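Side-chain contacts in putative transcriptional regulator TRANSCRIPTION REGULATOR protein (Rhizobium meliloti, PDB 5NLA), which probably activates transcription by sequence-specific DNA binding, as an AraC-like regulator that binds c-di-GMP to control extracellular polysaccharide production: residues A[272-275]-A[280-283]; A[126-131]-A[200-205]; A[68-73]-A[119-124]. All coordinates share one frame; numbering follows the deposited sequence.

Contact 1 of 3, residues A[272-275]-A[280-283]; sequences TICR and SRTR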
ATOM      1  N   THR A 272     -22.252  15.568  -2.359  1.00110.35           N
ATOM      2  CA  THR A 272     -21.253  16.447  -1.768  1.00111.79           C
ATOM      3  C   THR A 272     -19.836  15.947  -2.000  1.00108.34           C
ATOM      4  O   THR A 272     -18.960  16.748  -2.309  1.00106.95           O
ATOM      5  CB  THR A 272     -21.471  16.702  -0.262  1.00115.52           C
ATOM      6  OG1 THR A 272     -20.420  17.538   0.226  1.00120.41           O
ATOM      7  CG2 THR A 272     -21.467  15.432   0.550  1.00113.94           C
ATOM      8  N   ILE A 273     -19.625  14.631  -1.876  1.00106.99           N
ATOM      9  CA  ILE A 273     -18.303  14.022  -2.089  1.00100.82           C
ATOM     10  C   ILE A 273     -17.867  14.288  -3.522  1.00102.35           C
ATOM     11  O   ILE A 273     -16.758  14.761  -3.753  1.00102.28           O
ATOM     12  CB  ILE A 273     -18.296  12.493  -1.831  1.00 97.17           C
ATOM     13  CG1 ILE A 273     -18.564  12.184  -0.359  1.00 95.80           C
ATOM     14  CG2 ILE A 273     -16.954  11.865  -2.241  1.00 94.30           C
ATOM     15  CD1 ILE A 273     -18.937  10.738  -0.095  1.00 94.57           C
ATOM     16  N   CYS A 274     -18.751  13.971  -4.466  1.00106.25           N
ATOM     17  CA  CYS A 274     -18.499  14.142  -5.904  1.00110.46           C
ATOM     18  C   CYS A 274     -18.147  15.563  -6.284  1.00112.42           C
ATOM     19  O   CYS A 274     -17.157  15.812  -6.985  1.00107.43           O
ATOM     20  CB  CYS A 274     -19.737  13.725  -6.692  1.00115.05           C
ATOM     21  SG  CYS A 274     -19.968  11.950  -6.639  1.00119.00           S
ATOM     22  N   ARG A 275     -18.988  16.484  -5.825  1.00118.19           N
ATOM     23  CA  ARG A 275     -18.756  17.912  -5.997  1.00121.80           C
ATOM     24  C   ARG A 275     -17.366  18.264  -5.452  1.00120.22           C
ATOM     25  O   ARG A 275     -16.532  18.808  -6.176  1.00120.88           O
ATOM     26  CB  ARG A 275     -19.854  18.707  -5.283  1.00124.00           C
ATOM     27  CG  ARG A 275     -19.879  20.186  -5.618  1.00127.41           C
ATOM     28  CD  ARG A 275     -21.049  20.903  -4.946  1.00132.23           C
ATOM     29  NE  ARG A 275     -21.077  20.639  -3.500  1.00130.66           N
ATOM     30  CZ  ARG A 275     -22.121  20.206  -2.785  1.00130.51           C
ATOM     31  NH1 ARG A 275     -23.325  20.001  -3.328  1.00132.70           N
ATOM     32  NH2 ARG A 275     -21.960  19.993  -1.480  1.00128.96           N
ATOM     33  N   SER A 280     -17.674  13.181 -11.301  1.00 95.67           N
ATOM     34  CA  SER A 280     -19.051  12.744 -11.543  1.00 92.44           C
ATOM     35  C   SER A 280     -19.517  11.658 -10.582  1.00 89.18           C
ATOM     36  O   SER A 280     -18.719  11.007  -9.909  1.00 86.53           O
ATOM     37  CB  SER A 280     -19.184  12.216 -12.977  1.00 92.54           C
ATOM     38  OG  SER A 280     -18.362  11.070 -13.187  1.00 87.29           O
ATOM     39  N   ARG A 281     -20.826  11.453 -10.564  1.00 90.89           N
ATOM     40  CA  ARG A 281     -21.465  10.452  -9.718  1.00 90.61           C
ATOM     41  C   ARG A 281     -21.054   9.025 -10.110  1.00 87.83           C
ATOM     42  O   ARG A 281     -20.840   8.182  -9.238  1.00 85.36           O
ATOM     43  CB  ARG A 281     -22.982  10.640  -9.782  1.00 95.56           C
ATOM     44  CG  ARG A 281     -23.795   9.869  -8.760  1.00 97.72           C
ATOM     45  CD  ARG A 281     -23.577  10.341  -7.336  1.00 97.77           C
ATOM     46  NE  ARG A 281     -24.385   9.535  -6.424  1.00 99.61           N
ATOM     47  CZ  ARG A 281     -25.655   9.769  -6.093  1.00105.22           C
ATOM     48  NH1 ARG A 281     -26.330  10.819  -6.570  1.00109.37           N
ATOM     49  NH2 ARG A 281     -26.267   8.937  -5.251  1.00107.99           N
ATOM     50  N   THR A 282     -20.908   8.786 -11.416  1.00 88.19           N
ATOM     51  CA  THR A 282     -20.456   7.498 -11.960  1.00 85.07           C
ATOM     52  C   THR A 282     -19.035   7.138 -11.568  1.00 82.06           C
ATOM     53  O   THR A 282     -18.731   5.967 -11.332  1.00 81.92           O
ATOM     54  CB  THR A 282     -20.478   7.478 -13.502  1.00 86.16           C
ATOM     55  OG1 THR A 282     -19.519   8.418 -14.006  1.00 85.11           O
ATOM     56  CG2 THR A 282     -21.878   7.786 -14.056  1.00 89.27           C
ATOM     57  N   ARG A 283     -18.149   8.124 -11.542  1.00 81.19           N
ATOM     58  CA  ARG A 283     -16.777   7.872 -11.102  1.00 77.72           C
ATOM     59  C   ARG A 283     -16.717   7.485  -9.625  1.00 73.60           C
ATOM     60  O   ARG A 283     -15.888   6.667  -9.236  1.00 70.31           O
ATOM     61  CB  ARG A 283     -15.890   9.096 -11.306  1.00 80.89           C
ATOM     62  CG  ARG A 283     -14.403   8.761 -11.405  1.00 80.22           C
ATOM     63  CD  ARG A 283     -14.017   8.587 -12.861  1.00 83.61           C
ATOM     64  NE  ARG A 283     -12.974   7.586 -13.042  1.00 82.17           N
ATOM     65  CZ  ARG A 283     -12.619   7.089 -14.224  1.00 85.28           C
ATOM     66  NH1 ARG A 283     -13.212   7.487 -15.359  1.00 89.82           N
ATOM     67  NH2 ARG A 283     -11.652   6.191 -14.277  1.00 84.77           N
TER
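Cys274 and Arg281 meet across the turn of what is, by analogy with the AraC family, probably the first helix-turn-helix of the DNA-binding region, near the end of helix 270-275 and the start of helix 281-288. The two helices are joined by a short turn. Cys274 points its thiol at the first turn of the second helix. SG lies beside the backbone N and anti to the carbonyl carbon (chi1 -71°). Cys274 SG rests 3.6 Å from Ser280 O and 3.7 Å from Arg281 CA, so it meets backbone rather than a side-chain tip. The Arg281 chain bends at chi2 (67°), and its CD runs alongside the sulfur, 4.0 Å from Cys274 SG. Beyond CD the guanidinium leads on toward Glu271, with which NH1 makes a long, weak ion pair. Cys274 also touches Leu284, one turn further along helix 281-288. Ile273, on the same helix as Cys274, packs on Leu284 too and on helices 251-261 and 294-306. By the same analogy, helix 281-288 is probably the recognition helix that reads DNA. Ser280 is the N-cap of helix 281-288, and its OG shares a hydrogen bond of 3.0 Å with Thr282 OG1.

Contact 2 of 3, residues A[126-131]-A[200-205]; sequences VGLFRS and LLANYI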
ATOM      1  N   VAL A 126       4.134   0.232   3.694  1.00 59.19           N
ATOM      2  CA  VAL A 126       5.417   0.200   4.387  1.00 60.44           C
ATOM      3  C   VAL A 126       6.126  -1.060   3.956  1.00 59.55           C
ATOM      4  O   VAL A 126       5.520  -2.133   3.942  1.00 60.71           O
ATOM      5  CB  VAL A 126       5.218   0.220   5.897  1.00 63.12           C
ATOM      6  CG1 VAL A 126       6.471  -0.239   6.624  1.00 65.34           C
ATOM      7  CG2 VAL A 126       4.818   1.623   6.324  1.00 63.85           C
ATOM      8  N   GLY A 127       7.393  -0.935   3.585  1.00 59.06           N
ATOM      9  CA  GLY A 127       8.138  -2.070   3.040  1.00 59.17           C
ATOM     10  C   GLY A 127       9.537  -2.142   3.597  1.00 60.49           C
ATOM     11  O   GLY A 127      10.261  -1.154   3.553  1.00 59.53           O
ATOM     12  N   LEU A 128       9.899  -3.313   4.116  1.00 61.25           N
ATOM     13  CA  LEU A 128      11.227  -3.580   4.663  1.00 62.57           C
ATOM     14  C   LEU A 128      12.029  -4.429   3.698  1.00 62.50           C
ATOM     15  O   LEU A 128      11.517  -5.426   3.221  1.00 61.79           O
ATOM     16  CB  LEU A 128      11.088  -4.379   5.950  1.00 63.56           C
ATOM     17  CG  LEU A 128      12.374  -4.819   6.643  1.00 64.90           C
ATOM     18  CD1 LEU A 128      13.181  -3.606   7.086  1.00 65.47           C
ATOM     19  CD2 LEU A 128      12.009  -5.710   7.819  1.00 67.06           C
ATOM     20  N   PHE A 129      13.294  -4.084   3.473  1.00 64.62           N
ATOM     21  CA  PHE A 129      14.182  -4.893   2.619  1.00 65.17           C
ATOM     22  C   PHE A 129      15.061  -5.798   3.477  1.00 67.78           C
ATOM     23  O   PHE A 129      15.782  -5.314   4.359  1.00 68.81           O
ATOM     24  CB  PHE A 129      15.064  -3.994   1.743  1.00 66.34           C
ATOM     25  CG  PHE A 129      14.348  -3.421   0.547  1.00 65.50           C
ATOM     26  CD1 PHE A 129      13.227  -2.618   0.705  1.00 67.59           C
ATOM     27  CD2 PHE A 129      14.794  -3.678  -0.731  1.00 66.13           C
ATOM     28  CE1 PHE A 129      12.563  -2.095  -0.391  1.00 66.33           C
ATOM     29  CE2 PHE A 129      14.135  -3.165  -1.830  1.00 67.19           C
ATOM     30  CZ  PHE A 129      13.018  -2.370  -1.663  1.00 65.59           C
ATOM     31  N   ARG A 130      14.999  -7.104   3.220  1.00 68.13           N
ATOM     32  CA  ARG A 130      15.974  -8.051   3.781  1.00 71.78           C
ATOM     33  C   ARG A 130      17.281  -7.872   3.018  1.00 70.20           C
ATOM     34  O   ARG A 130      18.345  -7.751   3.609  1.00 72.67           O
ATOM     35  CB  ARG A 130      15.507  -9.508   3.659  1.00 76.39           C
ATOM     36  CG  ARG A 130      14.075  -9.789   4.100  1.00 80.85           C
ATOM     37  CD  ARG A 130      13.796  -9.170   5.452  1.00 85.16           C
ATOM     38  NE  ARG A 130      12.614  -9.730   6.092  1.00 89.06           N
ATOM     39  CZ  ARG A 130      12.245  -9.457   7.344  1.00 95.83           C
ATOM     40  NH1 ARG A 130      12.967  -8.633   8.101  1.00 98.66           N
ATOM     41  NH2 ARG A 130      11.149 -10.018   7.852  1.00 98.44           N
ATOM     42  N   SER A 131      17.172  -7.873   1.693  1.00 68.23           N
ATOM     43  CA  SER A 131      18.274  -7.584   0.790  1.00 67.30           C
ATOM     44  C   SER A 131      17.797  -6.741  -0.388  1.00 62.94           C
ATOM     45  O   SER A 131      16.626  -6.729  -0.706  1.00 59.60           O
ATOM     46  CB  SER A 131      18.853  -8.882   0.259  1.00 68.50           C
ATOM     47  OG  SER A 131      17.882  -9.572  -0.504  1.00 69.71           O
ATOM     48  N   LEU A 200      13.204  -1.770  15.805  1.00 91.18           N
ATOM     49  CA  LEU A 200      12.099  -2.267  16.632  1.00 92.66           C
ATOM     50  C   LEU A 200      10.999  -2.866  15.781  1.00 88.92           C
ATOM     51  O   LEU A 200      10.575  -4.001  16.015  1.00 88.15           O
ATOM     52  CB  LEU A 200      11.507  -1.124  17.471  1.00 95.74           C
ATOM     53  CG  LEU A 200      10.259  -1.407  18.318  1.00 98.44           C
ATOM     54  CD1 LEU A 200      10.594  -2.407  19.413  1.00103.13           C
ATOM     55  CD2 LEU A 200       9.700  -0.120  18.907  1.00 99.82           C
ATOM     56  N   LEU A 201      10.539  -2.078  14.808  1.00 85.79           N
ATOM     57  CA  LEU A 201       9.505  -2.505  13.871  1.00 83.08           C
ATOM     58  C   LEU A 201       9.961  -3.716  13.064  1.00 83.08           C
ATOM     59  O   LEU A 201       9.171  -4.636  12.826  1.00 84.76           O
ATOM     60  CB  LEU A 201       9.119  -1.356  12.940  1.00 80.65           C
ATOM     61  CG  LEU A 201       8.056  -1.593  11.855  1.00 78.08           C
ATOM     62  CD1 LEU A 201       6.670  -1.858  12.436  1.00 80.01           C
ATOM     63  CD2 LEU A 201       8.018  -0.393  10.929  1.00 75.42           C
ATOM     64  N   ALA A 202      11.228  -3.719  12.649  1.00 82.76           N
ATOM     65  CA  ALA A 202      11.788  -4.854  11.925  1.00 82.64           C
ATOM     66  C   ALA A 202      11.746  -6.107  12.784  1.00 84.75           C
ATOM     67  O   ALA A 202      11.290  -7.155  12.328  1.00 82.32           O
ATOM     68  CB  ALA A 202      13.211  -4.561  11.481  1.00 84.40           C
ATOM     69  N   ASN A 203      12.197  -5.981  14.033  1.00 88.87           N
ATOM     70  CA  ASN A 203      12.190  -7.100  14.987  1.00 93.14           C
ATOM     71  C   ASN A 203      10.790  -7.700  15.143  1.00 93.84           C
ATOM     72  O   ASN A 203      10.631  -8.924  15.117  1.00 96.48           O
ATOM     73  CB  ASN A 203      12.705  -6.669  16.373  1.00 96.98           C
ATOM     74  CG  ASN A 203      14.203  -6.368  16.400  1.00 98.36           C
ATOM     75  OD1 ASN A 203      14.960  -6.797  15.525  1.00 96.36           O
ATOM     76  ND2 ASN A 203      14.637  -5.631  17.427  1.00 98.42           N
ATOM     77  N   TYR A 204       9.786  -6.839  15.301  1.00 91.34           N
ATOM     78  CA  TYR A 204       8.414  -7.296  15.470  1.00 92.18           C
ATOM     79  C   TYR A 204       7.923  -8.020  14.229  1.00 92.21           C
ATOM     80  O   TYR A 204       7.335  -9.094  14.331  1.00 94.88           O
ATOM     81  CB  TYR A 204       7.466  -6.133  15.797  1.00 90.99           C
ATOM     82  CG  TYR A 204       6.078  -6.604  16.202  1.00 90.70           C
ATOM     83  CD1 TYR A 204       5.870  -7.253  17.421  1.00 92.35           C
ATOM     84  CD2 TYR A 204       4.981  -6.430  15.357  1.00 87.23           C
ATOM     85  CE1 TYR A 204       4.611  -7.699  17.789  1.00 93.50           C
ATOM     86  CE2 TYR A 204       3.717  -6.871  15.727  1.00 88.00           C
ATOM     87  CZ  TYR A 204       3.539  -7.505  16.942  1.00 91.03           C
ATOM     88  OH  TYR A 204       2.292  -7.949  17.314  1.00 91.67           O
ATOM     89  N   ILE A 205       8.176  -7.429  13.064  1.00 91.24           N
ATOM     90  CA  ILE A 205       7.761  -8.011  11.782  1.00 90.16           C
ATOM     91  C   ILE A 205       8.456  -9.353  11.517  1.00 92.81           C
ATOM     92  O   ILE A 205       7.828 -10.277  11.000  1.00 91.50           O
ATOM     93  CB  ILE A 205       7.978  -7.012  10.614  1.00 86.99           C
ATOM     94  CG1 ILE A 205       7.001  -5.833  10.749  1.00 85.37           C
ATOM     95  CG2 ILE A 205       7.787  -7.685   9.256  1.00 85.04           C
ATOM     96  CD1 ILE A 205       7.399  -4.616   9.944  1.00 83.08           C
TER
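The chi1 of 177° swings Leu128 CG away from its amide nitrogen, and with chi2 at 63° CD2 continues the chain outward, anti to CA, to the helix. Strand 124-129 supplies this leucine, helix 196-211 the small residue it meets. Leu128 CD2 comes 4.0 Å from Ala202 CB, methyl against methyl. The backbones are close here, with Leu128 CA 7.4 Å from Ala202 CA.

Arg130 uses different torsions. Its chain folds at chi1 and again at chi2 (-48°), then runs out extended, and this brings the guanidinium beside the helix. Arg130 NH2 lies 4.3 Å from Ile205 CG2, and the methyl approaches the flat group obliquely. This is a loose van der Waals touch. The polar grip comes one residue further along the helix: Arg130 NH1 is hydrogen-bonded to Asn206 OD1, and NH2 adds a long, weak ion pair with Glu209. Arg130 therefore spans the contact, with its polar end held by the helix and Ile205 beside it.

Ile205 sits one turn after Leu201 on the helix, and Ile205 N bonds to Leu201 O at 3.0 Å. Both side chains start toward the strand. Phe150, on the adjacent strand 150-154, touches Val126, Leu128, Leu201 and Ile205, and so lies between sheet and helix, while Leu128, Arg130 and Ile205 also reach Ile169 on the other neighbouring strand, 166-173. At the corner of the chain, Arg130 and Ser131 both face Ala167 in a classic beta bulge. The whole is an alpha-on-beta packing, in which a helix lies on the seven-stranded antiparallel sheet, consistent with the sensory domain of AraC-like regulators, where helices follow a beta-barrel.

Contact 3 of 3, residues A[68-73]-A[119-124]; sequences APLVDV and SPIDHW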
ATOM      1  N   ALA A  68       0.197  -5.032 -12.216  1.00 63.72           N
ATOM      2  CA  ALA A  68      -0.362  -3.864 -12.968  1.00 63.34           C
ATOM      3  C   ALA A  68      -1.251  -2.875 -12.203  1.00 63.98           C
ATOM      4  O   ALA A  68      -1.085  -1.666 -12.366  1.00 64.33           O
ATOM      5  CB  ALA A  68      -1.095  -4.332 -14.222  1.00 64.58           C
ATOM      6  N   PRO A  69      -2.220  -3.377 -11.399  1.00 65.34           N
ATOM      7  CA  PRO A  69      -3.037  -2.499 -10.556  1.00 63.15           C
ATOM      8  C   PRO A  69      -2.242  -1.598  -9.619  1.00 62.47           C
ATOM      9  O   PRO A  69      -2.726  -0.531  -9.242  1.00 66.94           O
ATOM     10  CB  PRO A  69      -3.850  -3.482  -9.716  1.00 63.74           C
ATOM     11  CG  PRO A  69      -3.981  -4.680 -10.566  1.00 64.95           C
ATOM     12  CD  PRO A  69      -2.673  -4.781 -11.298  1.00 65.87           C
ATOM     13  N   LEU A  70      -1.056  -2.043  -9.223  1.00 61.07           N
ATOM     14  CA  LEU A  70      -0.221  -1.314  -8.281  1.00 60.06           C
ATOM     15  C   LEU A  70       0.813  -0.462  -8.985  1.00 57.65           C
ATOM     16  O   LEU A  70       0.928   0.738  -8.743  1.00 57.27           O
ATOM     17  CB  LEU A  70       0.466  -2.311  -7.359  1.00 59.95           C
ATOM     18  CG  LEU A  70       1.176  -1.744  -6.134  1.00 62.86           C
ATOM     19  CD1 LEU A  70       0.275  -0.802  -5.352  1.00 63.34           C
ATOM     20  CD2 LEU A  70       1.671  -2.878  -5.228  1.00 63.63           C
ATOM     21  N   VAL A  71       1.567  -1.102  -9.863  1.00 58.03           N
ATOM     22  CA  VAL A  71       2.709  -0.484 -10.518  1.00 56.41           C
ATOM     23  C   VAL A  71       2.818  -1.015 -11.919  1.00 55.34           C
ATOM     24  O   VAL A  71       2.555  -2.177 -12.156  1.00 52.61           O
ATOM     25  CB  VAL A  71       4.043  -0.783  -9.776  1.00 55.21           C
ATOM     26  CG1 VAL A  71       4.257   0.194  -8.618  1.00 53.82           C
ATOM     27  CG2 VAL A  71       4.096  -2.222  -9.289  1.00 53.34           C
ATOM     28  N   ASP A  72       3.180  -0.139 -12.844  1.00 60.17           N
ATOM     29  CA  ASP A  72       3.660  -0.559 -14.144  1.00 64.94           C
ATOM     30  C   ASP A  72       5.147  -0.855 -14.002  1.00 64.56           C
ATOM     31  O   ASP A  72       5.888  -0.016 -13.487  1.00 64.50           O
ATOM     32  CB  ASP A  72       3.457   0.539 -15.170  1.00 68.79           C
ATOM     33  CG  ASP A  72       3.674   0.061 -16.581  1.00 75.69           C
ATOM     34  OD1 ASP A  72       3.882  -1.158 -16.801  1.00 75.55           O
ATOM     35  OD2 ASP A  72       3.612   0.919 -17.486  1.00 86.37           O
ATOM     36  N   VAL A  73       5.563  -2.038 -14.459  1.00 63.14           N
ATOM     37  CA  VAL A  73       6.948  -2.487 -14.341  1.00 65.07           C
ATOM     38  C   VAL A  73       7.625  -2.678 -15.694  1.00 64.81           C
ATOM     39  O   VAL A  73       6.963  -2.958 -16.695  1.00 65.37           O
ATOM     40  CB  VAL A  73       7.075  -3.789 -13.516  1.00 66.78           C
ATOM     41  CG1 VAL A  73       6.595  -3.556 -12.087  1.00 66.12           C
ATOM     42  CG2 VAL A  73       6.315  -4.944 -14.155  1.00 67.95           C
ATOM     43  N   SER A 119      -7.714   4.326 -10.013  1.00 65.99           N
ATOM     44  CA  SER A 119      -7.349   3.282  -9.058  1.00 63.28           C
ATOM     45  C   SER A 119      -8.091   3.425  -7.730  1.00 64.70           C
ATOM     46  O   SER A 119      -8.076   4.516  -7.123  1.00 65.42           O
ATOM     47  CB  SER A 119      -5.843   3.282  -8.766  1.00 60.29           C
ATOM     48  OG  SER A 119      -5.520   2.225  -7.886  1.00 58.41           O
ATOM     49  N   PRO A 120      -8.701   2.322  -7.260  1.00 64.61           N
ATOM     50  CA  PRO A 120      -9.276   2.252  -5.923  1.00 66.39           C
ATOM     51  C   PRO A 120      -8.273   1.963  -4.790  1.00 67.11           C
ATOM     52  O   PRO A 120      -8.682   1.827  -3.631  1.00 73.01           O
ATOM     53  CB  PRO A 120     -10.288   1.109  -6.046  1.00 67.04           C
ATOM     54  CG  PRO A 120      -9.712   0.214  -7.073  1.00 66.62           C
ATOM     55  CD  PRO A 120      -8.950   1.085  -8.026  1.00 65.08           C
ATOM     56  N   ILE A 121      -6.987   1.865  -5.105  1.00 66.90           N
ATOM     57  CA  ILE A 121      -5.978   1.507  -4.117  1.00 65.74           C
ATOM     58  C   ILE A 121      -5.391   2.803  -3.546  1.00 65.36           C
ATOM     59  O   ILE A 121      -4.912   3.661  -4.307  1.00 65.12           O
ATOM     60  CB  ILE A 121      -4.884   0.603  -4.743  1.00 64.41           C
ATOM     61  CG1 ILE A 121      -5.507  -0.714  -5.222  1.00 65.05           C
ATOM     62  CG2 ILE A 121      -3.772   0.313  -3.740  1.00 63.90           C
ATOM     63  CD1 ILE A 121      -4.641  -1.514  -6.173  1.00 64.69           C
ATOM     64  N   ASP A 122      -5.464   2.950  -2.221  1.00 63.60           N
ATOM     65  CA  ASP A 122      -4.842   4.079  -1.518  1.00 63.92           C
ATOM     66  C   ASP A 122      -4.227   3.663  -0.179  1.00 65.25           C
ATOM     67  O   ASP A 122      -4.100   4.474   0.754  1.00 70.84           O
ATOM     68  CB  ASP A 122      -5.873   5.175  -1.300  1.00 65.26           C
ATOM     69  CG  ASP A 122      -7.058   4.709  -0.478  1.00 66.91           C
ATOM     70  OD1 ASP A 122      -7.195   3.490  -0.228  1.00 67.12           O
ATOM     71  OD2 ASP A 122      -7.862   5.577  -0.096  1.00 68.86           O
ATOM     72  N   HIS A 123      -3.804   2.411  -0.101  1.00 62.93           N
ATOM     73  CA  HIS A 123      -3.278   1.869   1.128  1.00 64.00           C
ATOM     74  C   HIS A 123      -2.035   2.667   1.531  1.00 63.53           C
ATOM     75  O   HIS A 123      -1.403   3.312   0.691  1.00 63.34           O
ATOM     76  CB  HIS A 123      -2.901   0.385   0.956  1.00 64.56           C
ATOM     77  CG  HIS A 123      -4.067  -0.529   0.720  1.00 65.36           C
ATOM     78  ND1 HIS A 123      -4.885  -0.429  -0.382  1.00 65.46           N
ATOM     79  CD2 HIS A 123      -4.532  -1.582   1.436  1.00 67.95           C
ATOM     80  CE1 HIS A 123      -5.819  -1.361  -0.322  1.00 67.53           C
ATOM     81  NE2 HIS A 123      -5.622  -2.082   0.766  1.00 67.80           N
ATOM     82  N   TRP A 124      -1.713   2.637   2.820  1.00 63.73           N
ATOM     83  CA  TRP A 124      -0.410   3.077   3.303  1.00 62.34           C
ATOM     84  C   TRP A 124       0.521   1.882   3.114  1.00 62.02           C
ATOM     85  O   TRP A 124       0.252   0.786   3.603  1.00 64.62           O
ATOM     86  CB  TRP A 124      -0.479   3.458   4.776  1.00 64.22           C
ATOM     87  CG  TRP A 124      -1.590   4.398   5.111  1.00 64.59           C
ATOM     88  CD1 TRP A 124      -2.791   4.071   5.637  1.00 65.87           C
ATOM     89  CD2 TRP A 124      -1.596   5.820   4.944  1.00 64.41           C
ATOM     90  NE1 TRP A 124      -3.553   5.198   5.804  1.00 67.53           N
ATOM     91  CE2 TRP A 124      -2.842   6.285   5.385  1.00 65.22           C
ATOM     92  CE3 TRP A 124      -0.668   6.743   4.451  1.00 65.11           C
ATOM     93  CZ2 TRP A 124      -3.189   7.625   5.365  1.00 66.69           C
ATOM     94  CZ3 TRP A 124      -1.016   8.081   4.418  1.00 66.36           C
ATOM     95  CH2 TRP A 124      -2.266   8.510   4.881  1.00 67.47           C
TER
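Ser119 OG takes part in two hydrogen bonds. It accepts one from Ile121 N at 3.2 Å, nearly straight at 163°, and it is also hydrogen-bonded to Arg111 NH2. The hydroxyl stands anti to the backbone N of Ser119 (chi1 -177°), which sets it beside the carbonyl carbon, facing the amide two residues ahead. This is an ST turn.

Pro69 O is 4.2 Å from Ser119 OG, and Arg111 bridges the two segments: its NH1 bonds to Pro69 O and Leu70 O while NH2 holds the serine. The guanidinium thus satisfies carbonyls of one segment and the hydroxyl of the other. An alanine in place of Ser119 would lose OG, and the Ile121 amide and Arg111 NH2 would probably be left without this mate, so that the turn could drift.

The contact joins the approaches to two sheets. Residues 68-70 precede strand 72-74, at the edge of the five-stranded sheet, and residues 119-123 lead into strand 124-129 of the seven-stranded one.

Ile121 carries the apolar part, reaching out with both its branches. Ile121 CD1, at the end of the longer one, lies 4.1 Å from Pro69 CB and 3.7 Å from Pro69 O. Ile121 CG2, the shorter branch, faces Leu70 CD1 at 4.5 Å, a looser touch. Leu155 contacts both Leu70 and Ile121, and Phe172 also packs against Leu70.

How the contacts relate
Contact 3 is the most deeply placed, with its centre about 7 Å from the centre of the chain. Contact 2 is partly buried, and contact 1 lies outermost, at about 24 Å, with two of its three touching residues exposed. Contacts 2 and 3 adjoin in sequence: 119-124 and 126-131 are separated by one residue, so both use strand 124-129 or its approach. Contact 1 belongs to the helix-turn-helix region and shares no element with them, although its nearest atoms come within about 6 Å of contact 3. In contact 2 the arginine is a member, held by the helix; in contact 3 it comes from outside and bridges both segments. Contact 1 rests mainly on a thiol against backbone.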